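Glycoprotein (Chandipura virus, PDB 5MDM) probably attaches the virus to host receptors and, as a homotrimer triggered by endosomal acid, drives fusion of the viral and endosomal membranes. Local coordinates at residues Trp64-Ile78 with Ser106-Val119. Sequence-based numbering, arbitrary orientation.
Sequences WVTTCDFRWYGPKYI and SLGFPPESCGYASV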
# COMPACT_ATOMS: atom_id res chain seq x y z
N TRP A 64 -28.62 0.17 42.20
CA TRP A 64 -28.33 -0.99 43.03
C TRP A 64 -29.07 -0.83 44.35
O TRP A 64 -28.79 0.09 45.12
CB TRP A 64 -26.82 -1.14 43.26
CG TRP A 64 -26.03 -1.46 42.02
CD1 TRP A 64 -26.28 -1.03 40.75
CD2 TRP A 64 -24.87 -2.30 41.93
NE1 TRP A 64 -25.35 -1.53 39.88
CE2 TRP A 64 -24.47 -2.32 40.58
CE3 TRP A 64 -24.14 -3.03 42.86
CZ2 TRP A 64 -23.36 -3.04 40.14
CZ3 TRP A 64 -23.04 -3.75 42.43
CH2 TRP A 64 -22.66 -3.75 41.08
N VAL A 65 -30.01 -1.73 44.60
CA VAL A 65 -30.92 -1.60 45.73
C VAL A 65 -30.69 -2.65 46.82
O VAL A 65 -30.80 -3.85 46.57
CB VAL A 65 -32.39 -1.68 45.26
CG1 VAL A 65 -33.33 -1.64 46.46
CG2 VAL A 65 -32.70 -0.56 44.29
N THR A 66 -30.37 -2.17 48.01
CA THR A 66 -30.30 -3.01 49.20
C THR A 66 -31.60 -2.87 49.98
O THR A 66 -31.92 -1.78 50.47
CB THR A 66 -29.13 -2.61 50.12
OG1 THR A 66 -27.89 -2.82 49.43
CG2 THR A 66 -29.14 -3.44 51.39
N THR A 67 -32.35 -3.96 50.08
CA THR A 67 -33.66 -3.93 50.72
C THR A 67 -33.65 -4.66 52.06
O THR A 67 -33.22 -5.81 52.15
CB THR A 67 -34.74 -4.55 49.81
OG1 THR A 67 -34.72 -3.91 48.53
CG2 THR A 67 -36.12 -4.38 50.44
N CYS A 68 -34.14 -3.97 53.09
CA CYS A 68 -34.24 -4.55 54.43
C CYS A 68 -35.69 -4.87 54.76
O CYS A 68 -36.55 -3.98 54.78
CB CYS A 68 -33.66 -3.59 55.47
SG CYS A 68 -33.75 -4.19 57.18
N ASP A 69 -35.97 -6.14 55.03
CA ASP A 69 -37.32 -6.56 55.40
C ASP A 69 -37.41 -6.89 56.89
O ASP A 69 -36.82 -7.86 57.36
CB ASP A 69 -37.77 -7.75 54.56
CG ASP A 69 -39.17 -8.21 54.91
OD1 ASP A 69 -39.31 -9.13 55.74
OD2 ASP A 69 -40.14 -7.65 54.35
N PHE A 70 -38.16 -6.07 57.62
CA PHE A 70 -38.38 -6.30 59.04
C PHE A 70 -39.87 -6.31 59.33
O PHE A 70 -40.50 -5.26 59.43
CB PHE A 70 -37.69 -5.22 59.87
CG PHE A 70 -36.93 -5.74 61.06
CD1 PHE A 70 -35.56 -5.57 61.16
CD2 PHE A 70 -37.59 -6.43 62.07
CE1 PHE A 70 -34.86 -6.05 62.25
CE2 PHE A 70 -36.89 -6.92 63.16
CZ PHE A 70 -35.53 -6.73 63.25
N ARG A 71 -40.44 -7.51 59.47
CA ARG A 71 -41.88 -7.65 59.69
C ARG A 71 -42.21 -7.81 61.17
O ARG A 71 -41.69 -7.09 62.02
CB ARG A 71 -42.43 -8.84 58.89
CG ARG A 71 -42.25 -8.69 57.38
CD ARG A 71 -42.86 -9.86 56.64
NE ARG A 71 -42.71 -9.73 55.19
CZ ARG A 71 -43.15 -10.61 54.30
NH1 ARG A 71 -43.79 -11.70 54.71
NH2 ARG A 71 -42.96 -10.40 53.01
N TRP A 72 -43.10 -8.76 61.48
CA TRP A 72 -43.52 -9.02 62.85
C TRP A 72 -42.34 -9.39 63.74
O TRP A 72 -42.17 -8.83 64.83
CB TRP A 72 -44.57 -10.14 62.89
CG TRP A 72 -45.91 -9.75 62.34
CD1 TRP A 72 -46.99 -9.32 63.05
CD2 TRP A 72 -46.32 -9.76 60.96
NE1 TRP A 72 -48.04 -9.06 62.20
CE2 TRP A 72 -47.65 -9.32 60.92
CE3 TRP A 72 -45.68 -10.10 59.76
CZ2 TRP A 72 -48.36 -9.21 59.72
CZ3 TRP A 72 -46.38 -9.99 58.58
CH2 TRP A 72 -47.71 -9.55 58.57
N TYR A 73 -41.52 -10.33 63.27
CA TYR A 73 -40.34 -10.76 63.99
C TYR A 73 -39.35 -11.43 63.04
O TYR A 73 -39.21 -11.02 61.89
CB TYR A 73 -40.71 -11.72 65.12
CG TYR A 73 -41.75 -12.75 64.74
CD1 TYR A 73 -41.43 -13.81 63.90
CD2 TYR A 73 -43.05 -12.67 65.22
CE1 TYR A 73 -42.37 -14.76 63.55
CE2 TYR A 73 -44.00 -13.61 64.88
CZ TYR A 73 -43.65 -14.65 64.04
OH TYR A 73 -44.59 -15.60 63.69
N GLY A 74 -38.67 -12.46 63.54
CA GLY A 74 -37.76 -13.23 62.72
C GLY A 74 -36.46 -12.51 62.45
O GLY A 74 -36.27 -11.37 62.88
N PRO A 75 -35.55 -13.16 61.72
CA PRO A 75 -34.23 -12.60 61.37
C PRO A 75 -34.35 -11.35 60.51
O PRO A 75 -35.44 -10.99 60.07
CB PRO A 75 -33.57 -13.73 60.57
CG PRO A 75 -34.29 -14.97 60.99
CD PRO A 75 -35.70 -14.54 61.23
N LYS A 76 -33.22 -10.69 60.27
CA LYS A 76 -33.17 -9.55 59.37
C LYS A 76 -32.99 -10.03 57.93
O LYS A 76 -31.90 -10.44 57.54
CB LYS A 76 -32.02 -8.61 59.74
CG LYS A 76 -32.15 -7.98 61.12
CD LYS A 76 -30.91 -7.17 61.46
CE LYS A 76 -30.62 -6.13 60.39
NZ LYS A 76 -29.40 -5.33 60.71
N TYR A 77 -34.07 -9.98 57.15
CA TYR A 77 -34.03 -10.45 55.77
C TYR A 77 -33.59 -9.33 54.82
O TYR A 77 -34.35 -8.42 54.53
CB TYR A 77 -35.38 -11.02 55.35
CG TYR A 77 -35.35 -11.71 54.00
CD1 TYR A 77 -34.44 -12.73 53.74
CD2 TYR A 77 -36.25 -11.37 53.00
CE1 TYR A 77 -34.42 -13.37 52.52
CE2 TYR A 77 -36.23 -12.00 51.77
CZ TYR A 77 -35.31 -13.01 51.54
OH TYR A 77 -35.29 -13.64 50.32
N ILE A 78 -32.35 -9.42 54.36
CA ILE A 78 -31.80 -8.44 53.43
C ILE A 78 -31.68 -9.02 52.03
O ILE A 78 -31.11 -10.09 51.85
CB ILE A 78 -30.40 -7.96 53.87
CG1 ILE A 78 -30.40 -7.55 55.35
CG2 ILE A 78 -29.92 -6.82 52.99
CD1 ILE A 78 -31.25 -6.34 55.64
N SER A 106 -17.19 1.77 40.73
CA SER A 106 -18.34 0.92 41.04
C SER A 106 -18.37 0.60 42.53
O SER A 106 -17.78 -0.38 42.98
CB SER A 106 -18.28 -0.37 40.22
OG SER A 106 -19.43 -1.18 40.45
N LEU A 107 -19.08 1.43 43.29
CA LEU A 107 -19.08 1.33 44.75
C LEU A 107 -19.87 0.13 45.27
O LEU A 107 -19.78 -0.22 46.45
CB LEU A 107 -19.61 2.64 45.37
CG LEU A 107 -19.44 2.86 46.88
CD1 LEU A 107 -18.02 2.54 47.33
CD2 LEU A 107 -19.81 4.30 47.25
N GLY A 108 -20.62 -0.52 44.39
CA GLY A 108 -21.38 -1.69 44.77
C GLY A 108 -22.67 -1.36 45.50
O GLY A 108 -23.17 -0.24 45.42
N PHE A 109 -23.20 -2.35 46.22
CA PHE A 109 -24.47 -2.19 46.93
C PHE A 109 -24.40 -1.17 48.07
O PHE A 109 -23.33 -0.95 48.65
CB PHE A 109 -24.97 -3.54 47.46
CG PHE A 109 -25.59 -4.41 46.41
CD1 PHE A 109 -24.96 -5.57 46.00
CD2 PHE A 109 -26.80 -4.07 45.84
CE1 PHE A 109 -25.53 -6.38 45.03
CE2 PHE A 109 -27.37 -4.88 44.87
CZ PHE A 109 -26.73 -6.03 44.47
N PRO A 110 -25.54 -0.55 48.39
CA PRO A 110 -25.68 0.37 49.53
C PRO A 110 -25.73 -0.37 50.86
O PRO A 110 -26.17 -1.52 50.91
CB PRO A 110 -27.04 1.04 49.27
CG PRO A 110 -27.31 0.83 47.83
CD PRO A 110 -26.71 -0.50 47.51
N PRO A 111 -25.28 0.28 51.94
CA PRO A 111 -25.34 -0.31 53.28
C PRO A 111 -26.79 -0.55 53.68
O PRO A 111 -27.68 0.17 53.23
CB PRO A 111 -24.70 0.75 54.17
CG PRO A 111 -24.85 2.03 53.41
CD PRO A 111 -24.70 1.64 51.97
N GLU A 112 -27.02 -1.56 54.52
CA GLU A 112 -28.37 -1.93 54.94
C GLU A 112 -29.03 -0.80 55.71
O GLU A 112 -28.46 -0.24 56.65
CB GLU A 112 -28.33 -3.19 55.80
CG GLU A 112 -27.65 -4.37 55.13
CD GLU A 112 -27.51 -5.56 56.05
OE1 GLU A 112 -26.85 -6.55 55.66
OE2 GLU A 112 -28.06 -5.51 57.18
N SER A 113 -30.25 -0.45 55.31
CA SER A 113 -31.04 0.56 56.01
C SER A 113 -32.29 -0.09 56.58
O SER A 113 -33.32 -0.18 55.90
CB SER A 113 -31.40 1.70 55.06
OG SER A 113 -32.06 2.74 55.75
N CYS A 114 -32.21 -0.54 57.83
CA CYS A 114 -33.28 -1.33 58.43
C CYS A 114 -34.18 -0.53 59.36
O CYS A 114 -33.76 0.44 59.99
CB CYS A 114 -32.70 -2.53 59.18
SG CYS A 114 -31.99 -3.79 58.11
N GLY A 115 -35.44 -0.96 59.44
CA GLY A 115 -36.40 -0.39 60.36
C GLY A 115 -37.16 -1.51 61.06
O GLY A 115 -36.58 -2.55 61.38
N TYR A 116 -38.45 -1.29 61.29
CA TYR A 116 -39.29 -2.31 61.91
C TYR A 116 -40.73 -2.16 61.43
O TYR A 116 -41.22 -1.04 61.26
CB TYR A 116 -39.22 -2.22 63.44
CG TYR A 116 -39.89 -3.37 64.15
CD1 TYR A 116 -39.22 -4.56 64.37
CD2 TYR A 116 -41.20 -3.26 64.61
CE1 TYR A 116 -39.82 -5.62 65.03
CE2 TYR A 116 -41.82 -4.32 65.26
CZ TYR A 116 -41.12 -5.49 65.47
OH TYR A 116 -41.73 -6.54 66.12
N ALA A 117 -41.39 -3.29 61.20
CA ALA A 117 -42.77 -3.32 60.69
C ALA A 117 -42.92 -2.56 59.38
O ALA A 117 -44.01 -2.10 59.04
CB ALA A 117 -43.74 -2.80 61.74
N SER A 118 -41.82 -2.45 58.63
CA SER A 118 -41.81 -1.74 57.36
C SER A 118 -40.61 -2.16 56.53
O SER A 118 -39.47 -2.09 57.00
CB SER A 118 -41.78 -0.23 57.59
OG SER A 118 -40.53 0.17 58.12
N VAL A 119 -40.87 -2.59 55.30
CA VAL A 119 -39.79 -2.98 54.40
C VAL A 119 -39.34 -1.80 53.53
O VAL A 119 -39.95 -1.48 52.51
CB VAL A 119 -40.19 -4.22 53.54
CG1 VAL A 119 -41.58 -4.04 52.93
CG2 VAL A 119 -39.14 -4.51 52.48
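The Cys68-Cys114 disulfide (SG to SG 2.0 Å) ties strand 56-69 to the loop that precedes strand 120-131. The CB of Cys68 already points at the loop, and a chi1 of 179°, with SG opposite the backbone N, leaves the sulfur within bonding distance of Cys114. CD1 of Ile78 and CE of Lys76 pack against SG of Cys114.

Aromatic rings meet at both ends of the contact. The six-membered ring of Trp64 sends its edge to the face of Phe109, with the planes at 55°; CE3 of Trp64 sits over the ring centre. The same ring packs against the backbone of Gly108, with CZ3 of Trp64 3.5 Å from CA of Gly108. Phe70 and Tyr116 meet obliquely, with CD2 of Phe70 3.4 Å from CD1 of Tyr116.

Hydrogen bonds are few. The hydroxyl OG1 of Thr66 donates to O of Pro110 (2.6 Å), tilted 19° from the carbonyl plane. Ser118 N gives a weak bond to Phe70 O, and Tyr116 OH another weak one to Trp72 O.

The charged contact is loose: Lys76 NZ and Glu112 OE2 form a long salt bridge of 3.8 Å. The carboxylate of Glu112 also lies against CG1 of Ile78. On the neighbouring strand, His80 stacks on Phe109.

Both segments belong to the fusion domain, in the region assigned to the fusion peptide by similarity. The loop around residues 71-76 links strands 56-69 and 77-85, which pair antiparallel, at the far end of the elongated chain. A beta-hairpin joined by a disulfide to an adjacent loop, with aromatic residues near its tip, is consistent with the bipartite fusion loops of class III viral fusion glycoproteins.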